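Side-chain contacts in phycocyanobilin lyase subunit beta (Nostoc sp. PCC 7120, PDB 5N3U), which associates with its partner CpcE to form a lyase that is probably required for attaching the bilin chromophore to the phycocyanin subunit CpcA: residues Leu126-Pro129 / Asp130-Thr133; His175-Leu178 / Lys179-Ala183; Asp185-Lys188 / Ala189-Ala192; Arg191-Ile194 / Leu195-Gln198. All coordinates share one frame; numbering follows the deposited sequence.

Contact 1 of 4, residues Leu126-Pro129 / Asp130-Thr133; sequences LEFP and DNQT
Pro129 and Thr133 meet at the start of helix 130-145, where the carbonyl oxygen of Pro129, the N-cap residue, takes two backbone bonds and a weak hydroxyl one. Gln132 N donates to Pro129 O from above the carbonyl plane at 2.9 Å, while Thr133 N reaches the same oxygen within that plane at 3.2 Å. The hydroxyl lies beside its own backbone N (chi1 -58°), which points it back at Pro129 O, 3.4 Å from Thr133 OG1. One residue upstream the chain reverses: Asp130 N binds Glu127 O at 2.9 Å across a cis peptide between Phe128 and Pro129, as in a type VI turn. Proline suits this place because it accepts the cis form readily, and Pro129 CB rests over one face of the Phe128 ring. Asn131 turns its amide back under the loop (chi1 64°), bringing OD1 to 3.2 Å from Phe128 CA, and Leu126 CD1 packs 3.6 Å from Asp130 O.

The outer side, with Glu127, Phe128 and Gln132 all exposed, is looser. The extended Gln132 brings NE2 to 3.6 Å from Phe128 CE2, an oblique touch between groups that also meet a crystal neighbour. Asp130 instead turns toward the partner protein, its OD2 accepting a hydrogen bond from Leu68 N of the lyase alpha subunit. The chemistry is divided between backbone and side chains: backbone bonds define the turn and helix start, the aromatic and amide ends lean on it without hydrogen bonds to one another, and the carboxylate of Asp130 is engaged by the alpha subunit.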
loop_
_atom_site.group_PDB
_atom_site.type_symbol
_atom_site.label_atom_id
_atom_site.label_comp_id
_atom_site.label_asym_id
_atom_site.label_seq_id
_atom_site.Cartn_x
_atom_site.Cartn_y
_atom_site.Cartn_z
ATOM N N LEU B 126 28.183 3.234 19.234
ATOM C CA LEU B 126 28.299 4.581 18.759
ATOM C C LEU B 126 29.310 5.373 19.611
ATOM O O LEU B 126 29.355 5.239 20.817
ATOM C CB LEU B 126 27.009 5.287 18.871
ATOM C CG LEU B 126 25.897 4.729 17.978
ATOM C CD1 LEU B 126 24.594 5.435 18.317
ATOM C CD2 LEU B 126 26.280 4.757 16.508
ATOM N N GLU B 127 30.021 6.246 18.946
ATOM C CA GLU B 127 31.012 7.098 19.566
ATOM C C GLU B 127 30.312 8.110 20.469
ATOM O O GLU B 127 29.352 8.810 20.075
ATOM C CB GLU B 127 31.866 7.750 18.448
ATOM C CG GLU B 127 32.921 8.698 18.953
ATOM C CD GLU B 127 33.979 9.115 17.883
ATOM O OE1 GLU B 127 33.736 8.958 16.661
ATOM O OE2 GLU B 127 35.076 9.609 18.272
ATOM N N PHE B 128 30.835 8.234 21.673
ATOM C CA PHE B 128 30.293 9.097 22.712
ATOM C C PHE B 128 30.230 10.536 22.223
ATOM O O PHE B 128 31.171 11.019 21.567
ATOM C CB PHE B 128 31.157 8.984 23.950
ATOM C CG PHE B 128 30.742 9.826 25.057
ATOM C CD1 PHE B 128 31.040 11.167 25.050
ATOM C CD2 PHE B 128 30.013 9.296 26.119
ATOM C CE1 PHE B 128 30.574 12.024 26.037
ATOM C CE2 PHE B 128 29.569 10.138 27.146
ATOM C CZ PHE B 128 29.852 11.486 27.100
ATOM N N PRO B 129 29.159 11.229 22.549
ATOM C CA PRO B 129 27.979 10.827 23.330
ATOM C C PRO B 129 26.765 10.354 22.478
ATOM O O PRO B 129 25.692 10.313 22.998
ATOM C CB PRO B 129 27.583 12.106 23.986
ATOM C CG PRO B 129 27.881 13.112 22.937
ATOM C CD PRO B 129 28.950 12.576 22.013
ATOM N N ASP B 130 26.949 10.029 21.210
ATOM C CA ASP B 130 25.800 9.480 20.376
ATOM C C ASP B 130 25.251 8.221 21.052
ATOM O O ASP B 130 24.112 7.872 20.863
ATOM C CB ASP B 130 26.321 9.169 18.970
ATOM C CG ASP B 130 26.470 10.396 18.156
ATOM O OD1 ASP B 130 25.943 11.398 18.632
ATOM O OD2 ASP B 130 27.060 10.388 17.029
ATOM N N ASN B 131 26.067 7.482 21.827
ATOM C CA ASN B 131 25.544 6.332 22.564
ATOM C C ASN B 131 24.479 6.691 23.605
ATOM O O ASN B 131 23.657 5.867 23.958
ATOM C CB ASN B 131 26.691 5.553 23.230
ATOM C CG ASN B 131 27.371 6.409 24.268
ATOM O OD1 ASN B 131 27.740 7.546 23.985
ATOM N ND2 ASN B 131 27.440 5.918 25.474
ATOM N N GLN B 132 24.396 7.943 24.000
ATOM C CA GLN B 132 23.356 8.438 24.872
ATOM C C GLN B 132 22.213 9.090 24.105
ATOM O O GLN B 132 21.050 8.922 24.451
ATOM C CB GLN B 132 23.969 9.478 25.854
ATOM C CG GLN B 132 24.929 8.759 26.803
ATOM C CD GLN B 132 25.683 9.719 27.747
ATOM O OE1 GLN B 132 25.561 10.931 27.652
ATOM N NE2 GLN B 132 26.478 9.158 28.632
ATOM N N THR B 133 22.547 9.869 23.090
ATOM C CA THR B 133 21.573 10.592 22.267
ATOM C C THR B 133 20.684 9.547 21.482
ATOM O O THR B 133 19.521 9.685 21.336
ATOM C CB THR B 133 22.345 11.416 21.163
ATOM O OG1 THR B 133 23.246 12.294 21.780
ATOM C CG2 THR B 133 21.418 12.252 20.252
#

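Contact 2 of 4, residues His175-Leu178 / Lys179-Ala183; sequences HTRL and KEMLA
Arg177 and Glu180 form the one salt bridge of this stretch, three residues apart on helix 171-184. Arg177 NH1 donates to Glu180 OE2 at 2.8 Å; the oxygen lies close to the guanidinium plane but is met on its anti side, with the two flat groups turned 54° apart. The bridge forms because the arginine chain starts opposite its backbone N (chi1 176°) and then bends at chi2 (60°), swinging the guanidinium forward along the helix. Other polar ends look elsewhere: Arg177 NE binds Ser146 OG, and Thr176 OG1 binds Gln172 OE1.

Packing on the same arginine is the second kind. Met181 CG sits over the centre of one guanidinium face, 3.4 Å from Arg177 CZ, a flexible unbranched side chain lying well against a flat cation. Replacing Arg177 by an alanine would probably leave Glu180 OE2 without its charged mate and strip Met181 CG of the plane it rests on. Elsewhere carbon groups lie against oxygens: the methyl Thr176 CG2 approaches Glu180 OE1 at 3.1 Å, and Lys179 folds its methylenes over the carbonyl of His175, with CG 3.4 Å from His175 O.

Backbone bonds complete the set. Lys179 N to His175 O and Leu182 N to Leu178 O, the latter 2.9 Å long, are the straightest of the i to i+4 ladder. Leu178 and Met181 are buried against helix 151-163, while His175, Lys179 and Glu180 are exposed and Arg177 stands at the border: an amphipathic helix, consistent with the stacked helices of a HEAT-like solenoid.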
loop_
_atom_site.group_PDB
_atom_site.type_symbol
_atom_site.label_atom_id
_atom_site.label_comp_id
_atom_site.label_asym_id
_atom_site.label_seq_id
_atom_site.Cartn_x
_atom_site.Cartn_y
_atom_site.Cartn_z
ATOM N N HIS B 175 7.857 4.310 32.075
ATOM C CA HIS B 175 6.852 4.158 33.209
ATOM C C HIS B 175 5.663 5.026 33.065
ATOM O O HIS B 175 4.536 4.582 33.072
ATOM C CB HIS B 175 7.489 4.425 34.557
ATOM C CG HIS B 175 8.430 3.352 34.974
ATOM N ND1 HIS B 175 9.448 3.558 35.877
ATOM C CD2 HIS B 175 8.527 2.054 34.587
ATOM C CE1 HIS B 175 10.123 2.432 36.046
ATOM N NE2 HIS B 175 9.583 1.505 35.273
ATOM N N THR B 176 5.918 6.295 32.841
ATOM C CA THR B 176 4.864 7.263 32.776
ATOM C C THR B 176 3.977 6.974 31.621
ATOM O O THR B 176 2.728 7.082 31.741
ATOM C CB THR B 176 5.465 8.669 32.692
ATOM O OG1 THR B 176 6.034 8.997 33.966
ATOM C CG2 THR B 176 4.443 9.720 32.272
ATOM N N ARG B 177 4.597 6.578 30.480
ATOM C CA ARG B 177 3.799 6.430 29.304
ATOM C C ARG B 177 2.948 5.180 29.443
ATOM O O ARG B 177 1.782 5.160 29.068
ATOM C CB ARG B 177 4.695 6.382 28.065
ATOM C CG ARG B 177 3.943 6.137 26.802
ATOM C CD ARG B 177 2.938 7.173 26.534
ATOM N NE ARG B 177 2.072 6.808 25.435
ATOM C CZ ARG B 177 0.811 7.173 25.327
ATOM N NH1 ARG B 177 0.240 7.902 26.285
ATOM N NH2 ARG B 177 0.101 6.805 24.280
ATOM N N LEU B 178 3.583 4.160 29.946
ATOM C CA LEU B 178 2.954 2.907 30.131
ATOM C C LEU B 178 1.730 2.994 31.057
ATOM O O LEU B 178 0.690 2.430 30.720
ATOM C CB LEU B 178 3.957 1.909 30.664
ATOM C CG LEU B 178 5.034 1.401 29.721
ATOM C CD1 LEU B 178 6.009 0.465 30.355
ATOM C CD2 LEU B 178 4.482 0.711 28.506
ATOM N N LYS B 179 1.827 3.732 32.174
ATOM C CA LYS B 179 0.659 3.958 33.025
ATOM C C LYS B 179 -0.450 4.672 32.267
ATOM O O LYS B 179 -1.609 4.259 32.366
ATOM C CB LYS B 179 0.994 4.791 34.245
ATOM C CG LYS B 179 1.929 4.129 35.240
ATOM C CD LYS B 179 2.235 5.029 36.456
ATOM C CE LYS B 179 3.750 5.203 36.726
ATOM N NZ LYS B 179 4.506 3.940 37.041
ATOM N N GLU B 180 -0.136 5.729 31.513
ATOM C CA GLU B 180 -1.170 6.435 30.772
ATOM C C GLU B 180 -1.836 5.478 29.775
ATOM O O GLU B 180 -3.027 5.614 29.478
ATOM C CB GLU B 180 -0.633 7.606 29.924
ATOM C CG GLU B 180 -0.034 8.842 30.590
ATOM C CD GLU B 180 1.078 9.489 29.722
ATOM O OE1 GLU B 180 2.125 9.921 30.291
ATOM O OE2 GLU B 180 0.947 9.518 28.457
ATOM N N MET B 181 -1.071 4.539 29.211
ATOM C CA MET B 181 -1.658 3.646 28.198
ATOM C C MET B 181 -2.522 2.536 28.826
ATOM O O MET B 181 -3.628 2.240 28.361
ATOM C CB MET B 181 -0.536 3.050 27.325
ATOM C CG MET B 181 -0.028 4.010 26.268
ATOM S SD MET B 181 1.286 3.124 25.393
ATOM C CE MET B 181 0.209 2.251 24.245
ATOM N N LEU B 182 -2.017 1.944 29.894
ATOM C CA LEU B 182 -2.835 1.029 30.726
ATOM C C LEU B 182 -4.166 1.642 31.176
ATOM O O LEU B 182 -5.158 0.947 31.203
ATOM C CB LEU B 182 -2.067 0.562 31.951
ATOM C CG LEU B 182 -2.687 -0.625 32.685
ATOM C CD1 LEU B 182 -2.889 -1.840 31.802
ATOM C CD2 LEU B 182 -1.812 -1.011 33.849
ATOM N N ALA B 183 -4.179 2.934 31.490
ATOM C CA ALA B 183 -5.411 3.640 31.778
ATOM C C ALA B 183 -6.257 3.815 30.542
ATOM O O ALA B 183 -7.462 3.613 30.606
ATOM C CB ALA B 183 -5.152 5.008 32.393
#

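Contact 3 of 4, residues Asp185-Lys188 / Ala189-Ala192; sequences DAEK and AVRA
Glu187 O, the carbonyl of the N-cap residue, is gripped by two backbone amides of the opening helix. Arg191 N comes to it at 3.1 Å with an almost straight N-H...O angle of 176°, and Val190 N adds a weak bond. One face of the Arg191 guanidinium is turned toward that oxygen, though too far off for a bond, since the chain bends at chi3 (-128°) and curls back toward the loop. There Arg191 NE donates to Asp185 O at 3.2 Å, tilted from the guanidinium plane, while NH1 leans against Lys188 CG at 3.2 Å. A leucine in place of Arg191 would probably leave Asp185 O without the NE-H donor and untie the loop from the first turn of the helix.

Asp185 suits the bend because its carboxylate can serve the loop itself: OD1 accepts from Glu187 N at 3.0 Å, making an Asx turn. Its other oxygen, OD2, forms a salt bridge with Arg154. Val190 packs on both loop residues, with CG1 3.4 Å from Asp185 OD2 and CG2 3.7 Å from Glu187 CB. Glu187 bends at chi2 and reaches the helix start through water: OE1 accepts from a water that in turn takes the hydrogen of Ala189 N at 2.7 Å. The same OE1 makes a salt bridge with Lys245 of the lyase alpha subunit.

The corner thus joins helix 171-184 to helix 188-198; Arg154 of helix 151-163 meets Asp185 and Glu187, Trp151 packs on Glu187, and the small Ala189 and Ala192 pack on the alpha subunit.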
loop_
_atom_site.group_PDB
_atom_site.type_symbol
_atom_site.label_atom_id
_atom_site.label_comp_id
_atom_site.label_asym_id
_atom_site.label_seq_id
_atom_site.Cartn_x
_atom_site.Cartn_y
_atom_site.Cartn_z
ATOM N N ASP B 185 -6.212 2.525 27.193
ATOM C CA ASP B 185 -6.253 1.763 25.978
ATOM C C ASP B 185 -7.566 0.959 25.845
ATOM O O ASP B 185 -7.958 0.222 26.721
ATOM C CB ASP B 185 -4.994 0.908 25.784
ATOM C CG ASP B 185 -4.649 0.748 24.313
ATOM O OD1 ASP B 185 -5.350 -0.015 23.601
ATOM O OD2 ASP B 185 -3.709 1.446 23.849
ATOM N N ALA B 186 -8.201 1.138 24.703
ATOM C CA ALA B 186 -9.330 0.371 24.296
ATOM C C ALA B 186 -9.068 -1.144 24.273
ATOM O O ALA B 186 -10.002 -1.892 24.525
ATOM C CB ALA B 186 -9.784 0.861 22.901
ATOM N N GLU B 187 -7.822 -1.584 24.009
ATOM C CA GLU B 187 -7.565 -2.951 23.626
ATOM C C GLU B 187 -7.028 -3.756 24.771
ATOM O O GLU B 187 -6.069 -3.395 25.403
ATOM C CB GLU B 187 -6.605 -3.008 22.417
ATOM C CG GLU B 187 -7.217 -2.414 21.172
ATOM C CD GLU B 187 -8.186 -3.352 20.482
ATOM O OE1 GLU B 187 -8.257 -4.551 20.881
ATOM O OE2 GLU B 187 -8.846 -2.905 19.519
ATOM N N LYS B 188 -7.674 -4.879 25.041
ATOM C CA LYS B 188 -7.254 -5.753 26.111
ATOM C C LYS B 188 -5.886 -6.329 25.809
ATOM O O LYS B 188 -5.078 -6.527 26.692
ATOM C CB LYS B 188 -8.243 -6.903 26.229
ATOM C CG LYS B 188 -9.036 -6.936 27.496
ATOM C CD LYS B 188 -9.644 -8.328 27.730
ATOM C CE LYS B 188 -10.822 -8.577 26.803
ATOM N NZ LYS B 188 -11.426 -9.892 27.123
ATOM N N ALA B 189 -5.631 -6.609 24.537
ATOM C CA ALA B 189 -4.320 -7.101 24.139
ATOM C C ALA B 189 -3.167 -6.173 24.472
ATOM O O ALA B 189 -2.080 -6.607 24.858
ATOM C CB ALA B 189 -4.317 -7.390 22.657
ATOM N N VAL B 190 -3.400 -4.904 24.294
ATOM C CA VAL B 190 -2.376 -3.909 24.493
ATOM C C VAL B 190 -2.149 -3.687 26.009
ATOM O O VAL B 190 -1.008 -3.596 26.498
ATOM C CB VAL B 190 -2.826 -2.608 23.764
ATOM C CG1 VAL B 190 -1.942 -1.452 24.097
ATOM C CG2 VAL B 190 -2.888 -2.822 22.241
ATOM N N ARG B 191 -3.253 -3.596 26.748
ATOM C CA ARG B 191 -3.199 -3.529 28.215
ATOM C C ARG B 191 -2.426 -4.696 28.755
ATOM O O ARG B 191 -1.567 -4.559 29.629
ATOM C CB ARG B 191 -4.606 -3.566 28.801
ATOM C CG ARG B 191 -5.396 -2.305 28.631
ATOM C CD ARG B 191 -6.498 -2.257 29.687
ATOM N NE ARG B 191 -7.762 -2.015 29.029
ATOM C CZ ARG B 191 -8.692 -2.928 28.717
ATOM N NH1 ARG B 191 -8.596 -4.209 29.050
ATOM N NH2 ARG B 191 -9.776 -2.537 28.068
ATOM N N ALA B 192 -2.697 -5.868 28.230
ATOM C CA ALA B 192 -1.946 -7.040 28.698
ATOM C C ALA B 192 -0.484 -6.962 28.432
ATOM O O ALA B 192 0.368 -7.495 29.180
ATOM C CB ALA B 192 -2.498 -8.299 28.066
HETATM O O HOH W 1 -7.484 -6.686 22.585
#

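Contact 4 of 4, residues Arg191-Ile194 / Leu195-Gln198; sequences RARI and LLAQ
Ile194 and Gln198 run side by side, pointing the same way, one turn apart near the end of helix 188-198. The methyl Ile194 CG2 touches Gln198 OE1 at 3.7 Å, and the glutamine amide lies along that methyl, its chain extended beyond CG. Beneath them, Gln198 N binds Ile194 O in a short 2.7 Å bond. A beta-branched residue fits here because its two arms divide the work: CG2 faces Gln198, while the longer arm reaches the neighbouring helix.

Leu195 folds back over the preceding turn. Placed beside its own backbone N (chi1 -66°), Leu195 CG lies 3.4 Å from Arg191 O, the carbonyl that also accepts from Leu195 N at 3.0 Å. Leu195 packs on Ile261 of the lyase alpha subunit.

Arg193 bends at chi2 (64°), bringing its guanidinium forward past Leu196 and Ala197. Leu196 CD2 covers one face, 4.0 Å from Arg193 CZ and off toward the rim, whereas Ala197 stands at the edge, where Arg193 NH1 lies 3.7 Å from Ala197 CB; the small alanine lets the cation draw close. Charge is met elsewhere: Arg193 NH2 bridges to Asp273 of the alpha subunit and binds Gln162 OE1.

The helix is therefore wedged between three neighbours, with Ile194 touching Met181 and Leu182 of helix 171-184 and Ile158 of helix 151-163, while Arg193, Leu195 and Leu196 face the alpha subunit.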
loop_
_atom_site.group_PDB
_atom_site.type_symbol
_atom_site.label_atom_id
_atom_site.label_comp_id
_atom_site.label_asym_id
_atom_site.label_seq_id
_atom_site.Cartn_x
_atom_site.Cartn_y
_atom_site.Cartn_z
ATOM N N ARG B 191 -3.253 -3.596 26.748
ATOM C CA ARG B 191 -3.199 -3.529 28.215
ATOM C C ARG B 191 -2.426 -4.696 28.755
ATOM O O ARG B 191 -1.567 -4.559 29.629
ATOM C CB ARG B 191 -4.606 -3.566 28.801
ATOM C CG ARG B 191 -5.396 -2.305 28.631
ATOM C CD ARG B 191 -6.498 -2.257 29.687
ATOM N NE ARG B 191 -7.762 -2.015 29.029
ATOM C CZ ARG B 191 -8.692 -2.928 28.717
ATOM N NH1 ARG B 191 -8.596 -4.209 29.050
ATOM N NH2 ARG B 191 -9.776 -2.537 28.068
ATOM N N ALA B 192 -2.697 -5.868 28.230
ATOM C CA ALA B 192 -1.946 -7.040 28.698
ATOM C C ALA B 192 -0.484 -6.962 28.432
ATOM O O ALA B 192 0.368 -7.495 29.180
ATOM C CB ALA B 192 -2.498 -8.299 28.066
ATOM N N ARG B 193 -0.140 -6.391 27.294
ATOM C CA ARG B 193 1.252 -6.352 26.946
ATOM C C ARG B 193 1.909 -5.290 27.798
ATOM O O ARG B 193 3.060 -5.411 28.120
ATOM C CB ARG B 193 1.456 -6.084 25.447
ATOM C CG ARG B 193 2.910 -6.181 25.026
ATOM C CD ARG B 193 3.414 -7.592 25.224
ATOM N NE ARG B 193 4.794 -7.725 24.939
ATOM C CZ ARG B 193 5.743 -7.245 25.738
ATOM N NH1 ARG B 193 5.450 -6.538 26.820
ATOM N NH2 ARG B 193 7.008 -7.398 25.401
ATOM N N ILE B 194 1.173 -4.241 28.125
ATOM C CA ILE B 194 1.709 -3.242 29.056
ATOM C C ILE B 194 2.057 -3.906 30.410
ATOM O O ILE B 194 3.208 -3.835 30.876
ATOM C CB ILE B 194 0.715 -2.102 29.249
ATOM C CG1 ILE B 194 0.654 -1.226 27.974
ATOM C CG2 ILE B 194 1.077 -1.221 30.462
ATOM C CD1 ILE B 194 -0.558 -0.350 27.863
ATOM N N LEU B 195 1.077 -4.620 30.980
ATOM C CA LEU B 195 1.298 -5.434 32.195
ATOM C C LEU B 195 2.487 -6.317 32.133
ATOM O O LEU B 195 3.236 -6.343 33.061
ATOM C CB LEU B 195 0.098 -6.315 32.509
ATOM C CG LEU B 195 -1.136 -5.488 32.892
ATOM C CD1 LEU B 195 -2.369 -6.393 32.866
ATOM C CD2 LEU B 195 -0.953 -4.766 34.234
ATOM N N LEU B 196 2.690 -7.046 31.037
ATOM C CA LEU B 196 3.867 -7.840 30.909
ATOM C C LEU B 196 5.115 -6.959 30.916
ATOM O O LEU B 196 6.138 -7.369 31.463
ATOM C CB LEU B 196 3.892 -8.657 29.616
ATOM C CG LEU B 196 5.090 -9.557 29.368
ATOM C CD1 LEU B 196 5.255 -10.551 30.518
ATOM C CD2 LEU B 196 4.912 -10.333 28.084
ATOM N N ALA B 197 5.051 -5.790 30.277
ATOM C CA ALA B 197 6.240 -4.919 30.247
ATOM C C ALA B 197 6.505 -4.390 31.678
ATOM O O ALA B 197 7.633 -4.524 32.157
ATOM C CB ALA B 197 6.091 -3.771 29.257
ATOM N N GLN B 198 5.477 -3.837 32.353
ATOM C CA GLN B 198 5.632 -3.375 33.759
ATOM C C GLN B 198 6.308 -4.382 34.674
ATOM O O GLN B 198 7.141 -4.017 35.477
ATOM C CB GLN B 198 4.315 -2.971 34.360
ATOM C CG GLN B 198 3.961 -1.551 34.006
ATOM C CD GLN B 198 2.478 -1.298 33.983
ATOM O OE1 GLN B 198 1.673 -2.237 33.992
ATOM N NE2 GLN B 198 2.094 -0.021 33.960
#

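How the contacts relate
Contacts 2, 3 and 4 form one cluster at the C-terminal end of the chain, their centres only 9 to 11 Å apart. Contacts 3 and 4 share Arg191 and Ala192, being successive turns of helix 188-198. Contact 2, on helix 171-184, packs against both: Met181 CB lies 3.4 Å from Ile194 CD1, and Leu182 CD1 lies 3.7 Å from Arg191 O. Contact 1 stands apart, its centre 28 Å from that of contact 2 and 34 Å from that of contact 3. It is nevertheless tied to the same partner, since contacts 1, 3 and 4 all touch the lyase alpha subunit, whereas contact 2 meets no other chain of the assembly.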